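Local coordinates for protein Alpha/beta hydrolase (Paenibacillus sp. VTT E-133280, PDB 6TJ2) that probably hydrolyses methyl salicylate to salicylic acid as an extracellular alpha/beta-hydrolase esterase, in the manner of tobacco salicylic acid binding protein 2, at residues 94-97 with 98-102; 158-161 with 162-166; 273-276 with 277-280. One frame throughout, in Å; residues are numbered along the deposited sequence.

In the fold
Each contact is a short run of about two turns on a separate helix, and none touches another. Contacts 1 and 3 belong to helices 92-105 and 272-283, which pack on the parallel sheet of the alpha/beta-hydrolase core or on its covering helices; their centres are about 26 Å apart. Contact 2 lies on helix 157-170, within the long excursion between strands 134-139 and 226-231 where this family usually carries its cap. Its centre is about 28 Å from that of contact 1 and about 33 Å from that of contact 3, across the chain's centre from contact 3. The probable catalytic triad is Ser117, His264 and Asp234. Of the three contacts, contact 1 approaches its Ser117 elbow through Ile95, without touching it.

Contact 1. Residues 94-97 with 98-102; sequences QITK and SVVDY
Ile95 O is gripped by two donors one turn further along helix 92-105. Val99 N gives the regular helical bond at 3.2 Å. Ser98 OG gives a second, shorter one to Ile95 O at 2.7 Å. The hydroxyl comes at the carbonyl well off the C=O line, with a C=O...OG angle of 123°, while Val99 N lies much closer to that line. Ser98 can reach back because its OG sits between the backbone N and the carbonyl carbon (chi1 70°), folded against the preceding turn. Ser98 OG is also hydrogen-bonded to Ala80 N, so the hydroxyl ties the helix to the loop holding Tyr79.

The other polar pair is a salt bridge between Lys97 and Asp101, four residues apart. Lys97 NZ meets Asp101 OD2 at 2.8 Å, and OD2 receives it on its syn lone pair, on the side of OD1. The lysine chain runs out extended and then turns at its last bond (chi4 -64°), which brings the ammonium back to OD2 of the acid. Its CG also lies 3.5 Å from Asp101 OD2. The same two residues are joined through the backbone, Asp101 N to Lys97 O at 2.8 Å.

Val100 N makes a nearly straight bond to Thr96 O. The CG2 methyl of Val100 rests on that same carbonyl oxygen at 3.3 Å, and it meets Thr96 CG2 at 4.3 Å. Thr96 OG1 is bonded to Thr125 OG1 and to His92 O. Ile95 touches Val122 and Val99 touches Val126 of helix 119-129, the helix that follows the probable nucleophile elbow.

The chemistry thus divides the helix. An i to i+4 ion pair probably steadies its outer side, while hydroxyl bonds and branched aliphatic chains fasten its inner side to the core.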
loop_
_atom_site.group_PDB
_atom_site.type_symbol
_atom_site.label_atom_id
_atom_site.label_comp_id
_atom_site.label_asym_id
_atom_site.label_seq_id
_atom_site.Cartn_x
_atom_site.Cartn_y
_atom_site.Cartn_z
ATOM N N GLN A 94 3.910 31.601 -17.151
ATOM C CA GLN A 94 3.344 32.739 -16.401
ATOM C C GLN A 94 3.102 32.316 -14.947
ATOM O O GLN A 94 3.343 33.109 -14.023
ATOM C CB GLN A 94 2.042 33.225 -17.038
ATOM C CG GLN A 94 2.252 34.004 -18.341
ATOM C CD GLN A 94 0.943 34.230 -19.053
ATOM O OE1 GLN A 94 0.075 33.394 -19.160
ATOM N NE2 GLN A 94 0.793 35.461 -19.551
ATOM N N ILE A 95 2.604 31.099 -14.718
ATOM C CA ILE A 95 2.407 30.607 -13.314
ATOM C C ILE A 95 3.764 30.568 -12.634
ATOM O O ILE A 95 3.905 31.081 -11.477
ATOM C CB ILE A 95 1.731 29.226 -13.378
ATOM C CG1 ILE A 95 0.275 29.371 -13.800
ATOM C CG2 ILE A 95 1.890 28.528 -12.027
ATOM C CD1 ILE A 95 -0.441 28.076 -14.058
ATOM N N THR A 96 4.767 29.996 -13.247
ATOM C CA THR A 96 6.093 29.822 -12.653
ATOM C C THR A 96 6.650 31.199 -12.320
ATOM O O THR A 96 7.141 31.400 -11.223
ATOM C CB THR A 96 6.994 29.058 -13.600
ATOM O OG1 THR A 96 6.427 27.770 -13.825
ATOM C CG2 THR A 96 8.403 28.968 -13.092
ATOM N N LYS A 97 6.544 32.162 -13.250
ATOM C CA LYS A 97 7.095 33.494 -13.026
ATOM C C LYS A 97 6.360 34.144 -11.879
ATOM O O LYS A 97 7.027 34.809 -11.047
ATOM C CB LYS A 97 6.993 34.359 -14.284
ATOM C CG LYS A 97 7.442 35.798 -14.048
ATOM C CD LYS A 97 7.679 36.568 -15.321
ATOM C CE LYS A 97 8.607 37.755 -15.119
ATOM N NZ LYS A 97 8.014 38.735 -14.222
ATOM N N SER A 98 5.068 33.964 -11.752
ATOM C CA SER A 98 4.352 34.599 -10.605
ATOM C C SER A 98 4.867 34.081 -9.255
ATOM O O SER A 98 4.973 34.831 -8.278
ATOM C CB SER A 98 2.855 34.480 -10.746
ATOM O OG SER A 98 2.362 33.144 -10.576
ATOM N N VAL A 99 5.209 32.808 -9.164
ATOM C CA VAL A 99 5.726 32.243 -7.896
ATOM C C VAL A 99 7.164 32.664 -7.687
ATOM O O VAL A 99 7.546 33.050 -6.565
ATOM C CB VAL A 99 5.574 30.734 -7.890
ATOM C CG1 VAL A 99 6.190 30.154 -6.608
ATOM C CG2 VAL A 99 4.114 30.345 -8.035
ATOM N N VAL A 100 7.980 32.660 -8.721
ATOM C CA VAL A 100 9.390 33.129 -8.594
ATOM C C VAL A 100 9.375 34.594 -8.160
ATOM O O VAL A 100 10.180 34.972 -7.263
ATOM C CB VAL A 100 10.152 32.941 -9.914
ATOM C CG1 VAL A 100 11.483 33.670 -9.887
ATOM C CG2 VAL A 100 10.325 31.455 -10.221
ATOM N N ASP A 101 8.519 35.411 -8.747
ATOM C CA ASP A 101 8.476 36.854 -8.378
ATOM C C ASP A 101 8.041 36.999 -6.926
ATOM O O ASP A 101 8.544 37.890 -6.238
ATOM C CB ASP A 101 7.572 37.623 -9.321
ATOM C CG ASP A 101 8.111 37.840 -10.733
ATOM O OD1 ASP A 101 9.322 37.679 -10.930
ATOM O OD2 ASP A 101 7.245 38.197 -11.572
ATOM N N TYR A 102 7.107 36.192 -6.449
ATOM C CA TYR A 102 6.661 36.277 -5.029
ATOM C C TYR A 102 7.849 35.969 -4.129
ATOM O O TYR A 102 8.117 36.709 -3.128
ATOM C CB TYR A 102 5.497 35.292 -4.836
ATOM C CG TYR A 102 5.028 35.128 -3.428
ATOM C CD1 TYR A 102 3.909 35.806 -2.970
ATOM C CD2 TYR A 102 5.638 34.204 -2.591
ATOM C CE1 TYR A 102 3.463 35.638 -1.670
ATOM C CE2 TYR A 102 5.203 34.029 -1.299
ATOM C CZ TYR A 102 4.090 34.725 -0.843
ATOM O OH TYR A 102 3.595 34.528 0.438
#

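Contact 2. Residues 158-161 with 162-166; sequences ESLK and SFEQL
Phe163 N binds Ser159 O at 2.9 Å, and Gln165 N binds Lys161 O at the same 2.9 Å. Gln165 N lies in the carbonyl plane of its acceptor. With the bonds from Ser162 N to Glu158 O and from Glu164 N to Leu160 O, these make a regular alpha-helical ladder. The polar bonds that join the two segments all run between backbone atoms.

The side chains add packing. Glu164 folds back over the preceding turn, with CG anti to its carbonyl carbon (chi1 -67°), and then runs out extended. Its CG lies 3.2 Å from Leu160 O. Its carboxylate ends across the leucine branch, with OE2 3.8 Å from Leu160 CG, and the two side chains cross at a slant. Were Glu164 cut back to an alanine, Leu160 O and the leucine branch would probably be left without that cover. Lys161 and Gln165 lie alongside and point the same way, Gln165 NE2 being 3.9 Å from Lys161 CG. Phe163 CD2 lies 3.5 Å from Ser159 O.

Phe163 is the buried residue of the two segments. Its ring meets that of Phe155 edge-to-face and also touches Leu177. Leu160, Phe163 and Glu164 all pack on Phe211, so this side of helix 157-170 rests against the short helix 208-211, while Lys161 and Gln165 lie on an exposed side. The helix lies between strands 134-139 and 226-231, in what is probably the cap of this family's fold.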
loop_
_atom_site.group_PDB
_atom_site.type_symbol
_atom_site.label_atom_id
_atom_site.label_comp_id
_atom_site.label_asym_id
_atom_site.label_seq_id
_atom_site.Cartn_x
_atom_site.Cartn_y
_atom_site.Cartn_z
ATOM N N GLU A 158 -7.609 6.922 -20.553
ATOM C CA GLU A 158 -9.083 7.186 -20.452
ATOM C C GLU A 158 -9.285 8.539 -19.738
ATOM O O GLU A 158 -10.090 9.361 -20.226
ATOM C CB GLU A 158 -9.805 6.076 -19.686
ATOM C CG GLU A 158 -9.583 4.696 -20.284
ATOM C CD GLU A 158 -8.176 4.092 -20.169
ATOM O OE1 GLU A 158 -7.495 4.329 -19.150
ATOM O OE2 GLU A 158 -7.761 3.365 -21.118
ATOM N N SER A 159 -8.546 8.774 -18.642
ATOM C CA SER A 159 -8.623 10.060 -17.890
ATOM C C SER A 159 -8.099 11.180 -18.787
ATOM O O SER A 159 -8.663 12.325 -18.806
ATOM C CB SER A 159 -7.827 10.002 -16.611
ATOM O OG SER A 159 -8.324 9.023 -15.720
ATOM N N LEU A 160 -7.013 10.992 -19.504
ATOM C CA LEU A 160 -6.489 12.041 -20.361
ATOM C C LEU A 160 -7.534 12.454 -21.408
ATOM O O LEU A 160 -7.719 13.670 -21.642
ATOM C CB LEU A 160 -5.196 11.550 -21.007
ATOM C CG LEU A 160 -4.627 12.431 -22.063
ATOM C CD1 LEU A 160 -4.318 13.769 -21.461
ATOM C CD2 LEU A 160 -3.380 11.813 -22.676
ATOM N N LYS A 161 -8.144 11.474 -22.051
ATOM C CA LYS A 161 -9.194 11.778 -23.059
ATOM C C LYS A 161 -10.349 12.556 -22.398
ATOM O O LYS A 161 -10.771 13.537 -23.019
ATOM C CB LYS A 161 -9.643 10.490 -23.755
ATOM C CG LYS A 161 -10.581 10.693 -24.946
ATOM C CD LYS A 161 -10.892 9.387 -25.678
ATOM C CE LYS A 161 -9.826 8.314 -25.526
ATOM N NZ LYS A 161 -10.031 7.165 -26.444
ATOM N N SER A 162 -10.775 12.178 -21.215
ATOM C CA SER A 162 -11.870 12.810 -20.443
ATOM C C SER A 162 -11.502 14.282 -20.190
ATOM O O SER A 162 -12.341 15.189 -20.435
ATOM C CB SER A 162 -12.141 12.073 -19.197
ATOM O OG SER A 162 -12.842 12.853 -18.235
ATOM N N PHE A 163 -10.270 14.589 -19.787
ATOM C CA PHE A 163 -9.834 15.982 -19.551
ATOM C C PHE A 163 -9.828 16.754 -20.872
ATOM O O PHE A 163 -10.247 17.896 -20.885
ATOM C CB PHE A 163 -8.436 16.071 -18.930
ATOM C CG PHE A 163 -8.356 15.682 -17.474
ATOM C CD1 PHE A 163 -9.344 16.027 -16.572
ATOM C CD2 PHE A 163 -7.220 15.016 -17.017
ATOM C CE1 PHE A 163 -9.240 15.656 -15.232
ATOM C CE2 PHE A 163 -7.105 14.680 -15.671
ATOM C CZ PHE A 163 -8.131 14.966 -14.796
ATOM N N GLU A 164 -9.383 16.145 -21.981
ATOM C CA GLU A 164 -9.376 16.805 -23.299
ATOM C C GLU A 164 -10.826 17.128 -23.679
ATOM O O GLU A 164 -11.096 18.261 -24.135
ATOM C CB GLU A 164 -8.727 15.890 -24.333
ATOM C CG GLU A 164 -7.249 15.631 -24.145
ATOM C CD GLU A 164 -6.704 14.538 -25.072
ATOM O OE1 GLU A 164 -7.487 13.805 -25.693
ATOM O OE2 GLU A 164 -5.488 14.424 -25.177
ATOM N N GLN A 165 -11.738 16.216 -23.416
ATOM C CA GLN A 165 -13.174 16.398 -23.756
ATOM C C GLN A 165 -13.764 17.522 -22.904
ATOM O O GLN A 165 -14.518 18.354 -23.442
ATOM C CB GLN A 165 -13.932 15.115 -23.560
ATOM C CG GLN A 165 -13.649 14.136 -24.694
ATOM C CD GLN A 165 -14.194 12.757 -24.424
ATOM O OE1 GLN A 165 -14.562 12.399 -23.303
ATOM N NE2 GLN A 165 -14.232 11.952 -25.477
ATOM N N LEU A 166 -13.468 17.567 -21.618
ATOM C CA LEU A 166 -13.944 18.654 -20.726
ATOM C C LEU A 166 -13.367 19.981 -21.190
ATOM O O LEU A 166 -14.142 20.961 -21.205
ATOM C CB LEU A 166 -13.566 18.393 -19.269
ATOM C CG LEU A 166 -14.331 17.268 -18.598
ATOM C CD1 LEU A 166 -13.695 16.842 -17.304
ATOM C CD2 LEU A 166 -15.800 17.603 -18.362
#

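Contact 3. Residues 273-276 with 277-280; sequences KMMA and ELMV
The carboxylate of Glu277 is the flat side-chain group of these two segments, and it lies across the Lys273 chain. Glu277 OE2 comes 3.5 Å from Lys273 CE, and the two side chains pass at a slant. Lys273 NZ stays 4.6 Å from Glu277 OE2, so the charges are near but not in contact. The other oxygen, Glu277 OE1, takes a bond from a water at 3.1 Å. That water also donates to Met274 O, linking the side chain to the backbone one turn earlier. With CG anti to its carbonyl carbon (chi1 -66°), the Glu277 chain heads back along the helix, and CG packs 3.3 Å from Lys273 O.

Main-chain bonds join each residue to the one four places on. Glu277 N meets Lys273 O, and Met279 N meets Met275 O at 2.9 Å.

The apolar side is made by methionines and Leu278. Met275 is bent twice, at chi2 and chi3, and its SD lies 4.1 Å from Leu278 CD1. Met274 CE approaches the same methyl at 4.3 Å. Leu278 and Met275 both reach Leu231 of strand 226-231. Met275 and Met279 touch Phe140 and Thr63, and Ala276 lies on Leu67 of helix 61-69.

Helix 272-283 is therefore amphipathic. Met275, Leu278 and Met279 pack on strand 226-231, and methionines also meet helices 61-69 and 267-270, while the loosely matched charges and the bridging water lie on its exposed side.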
loop_
_atom_site.group_PDB
_atom_site.type_symbol
_atom_site.label_atom_id
_atom_site.label_comp_id
_atom_site.label_asym_id
_atom_site.label_seq_id
_atom_site.Cartn_x
_atom_site.Cartn_y
_atom_site.Cartn_z
ATOM N N LYS A 273 -4.063 19.286 11.793
ATOM C CA LYS A 273 -2.946 19.101 12.725
ATOM C C LYS A 273 -2.121 17.896 12.298
ATOM O O LYS A 273 -0.890 17.969 12.272
ATOM C CB LYS A 273 -3.491 18.944 14.145
ATOM C CG LYS A 273 -2.409 18.819 15.204
ATOM C CD LYS A 273 -2.973 18.485 16.573
ATOM C CE LYS A 273 -1.935 17.860 17.486
ATOM N NZ LYS A 273 -2.121 18.299 18.890
ATOM N N MET A 274 -2.801 16.815 11.957
ATOM C CA MET A 274 -2.104 15.616 11.466
ATOM C C MET A 274 -1.326 15.929 10.169
ATOM O O MET A 274 -0.150 15.542 10.021
ATOM C CB MET A 274 -3.124 14.509 11.227
ATOM C CG MET A 274 -2.515 13.234 10.749
ATOM S SD MET A 274 -3.712 12.136 9.953
ATOM C CE MET A 274 -3.852 13.008 8.383
ATOM N N MET A 275 -1.923 16.692 9.273
ATOM C CA MET A 275 -1.239 17.069 8.035
ATOM C C MET A 275 -0.018 17.932 8.276
ATOM O O MET A 275 1.042 17.716 7.662
ATOM C CB MET A 275 -2.175 17.774 7.043
ATOM C CG MET A 275 -3.257 16.885 6.486
ATOM S SD MET A 275 -2.634 15.364 5.648
ATOM C CE MET A 275 -1.328 16.098 4.672
ATOM N N ALA A 276 -0.125 18.897 9.184
ATOM C CA ALA A 276 1.031 19.739 9.552
ATOM C C ALA A 276 2.150 18.858 10.077
ATOM O O ALA A 276 3.301 19.022 9.687
ATOM C CB ALA A 276 0.580 20.763 10.569
ATOM N N GLU A 277 1.832 17.891 10.925
ATOM C CA GLU A 277 2.872 16.994 11.458
ATOM C C GLU A 277 3.525 16.192 10.337
ATOM O O GLU A 277 4.747 16.020 10.355
ATOM C CB GLU A 277 2.272 16.082 12.520
ATOM C CG GLU A 277 1.807 16.812 13.760
ATOM C CD GLU A 277 0.978 15.906 14.669
ATOM O OE1 GLU A 277 0.633 14.752 14.267
ATOM O OE2 GLU A 277 0.668 16.344 15.770
ATOM N N LEU A 278 2.752 15.725 9.390
ATOM C CA LEU A 278 3.311 14.993 8.254
ATOM C C LEU A 278 4.207 15.860 7.387
ATOM O O LEU A 278 5.280 15.428 6.901
ATOM C CB LEU A 278 2.227 14.369 7.372
ATOM C CG LEU A 278 1.476 13.200 8.026
ATOM C CD1 LEU A 278 0.248 12.865 7.228
ATOM C CD2 LEU A 278 2.407 11.981 8.176
ATOM N N MET A 279 3.814 17.120 7.213
ATOM C CA MET A 279 4.628 18.040 6.403
ATOM C C MET A 279 5.931 18.348 7.104
ATOM O O MET A 279 6.966 18.468 6.441
ATOM C CB MET A 279 3.839 19.323 6.118
ATOM C CG MET A 279 2.688 19.047 5.179
ATOM S SD MET A 279 1.613 20.458 5.033
ATOM C CE MET A 279 0.711 20.100 3.527
ATOM N N VAL A 280 5.939 18.435 8.446
ATOM C CA VAL A 280 7.228 18.581 9.170
ATOM C C VAL A 280 8.058 17.326 8.991
ATOM O O VAL A 280 9.251 17.405 8.819
ATOM C CB VAL A 280 6.938 18.919 10.646
ATOM C CG1 VAL A 280 8.207 18.885 11.511
ATOM C CG2 VAL A 280 6.249 20.276 10.771
HETATM O O HOH W 1 0.711 13.190 11.635
#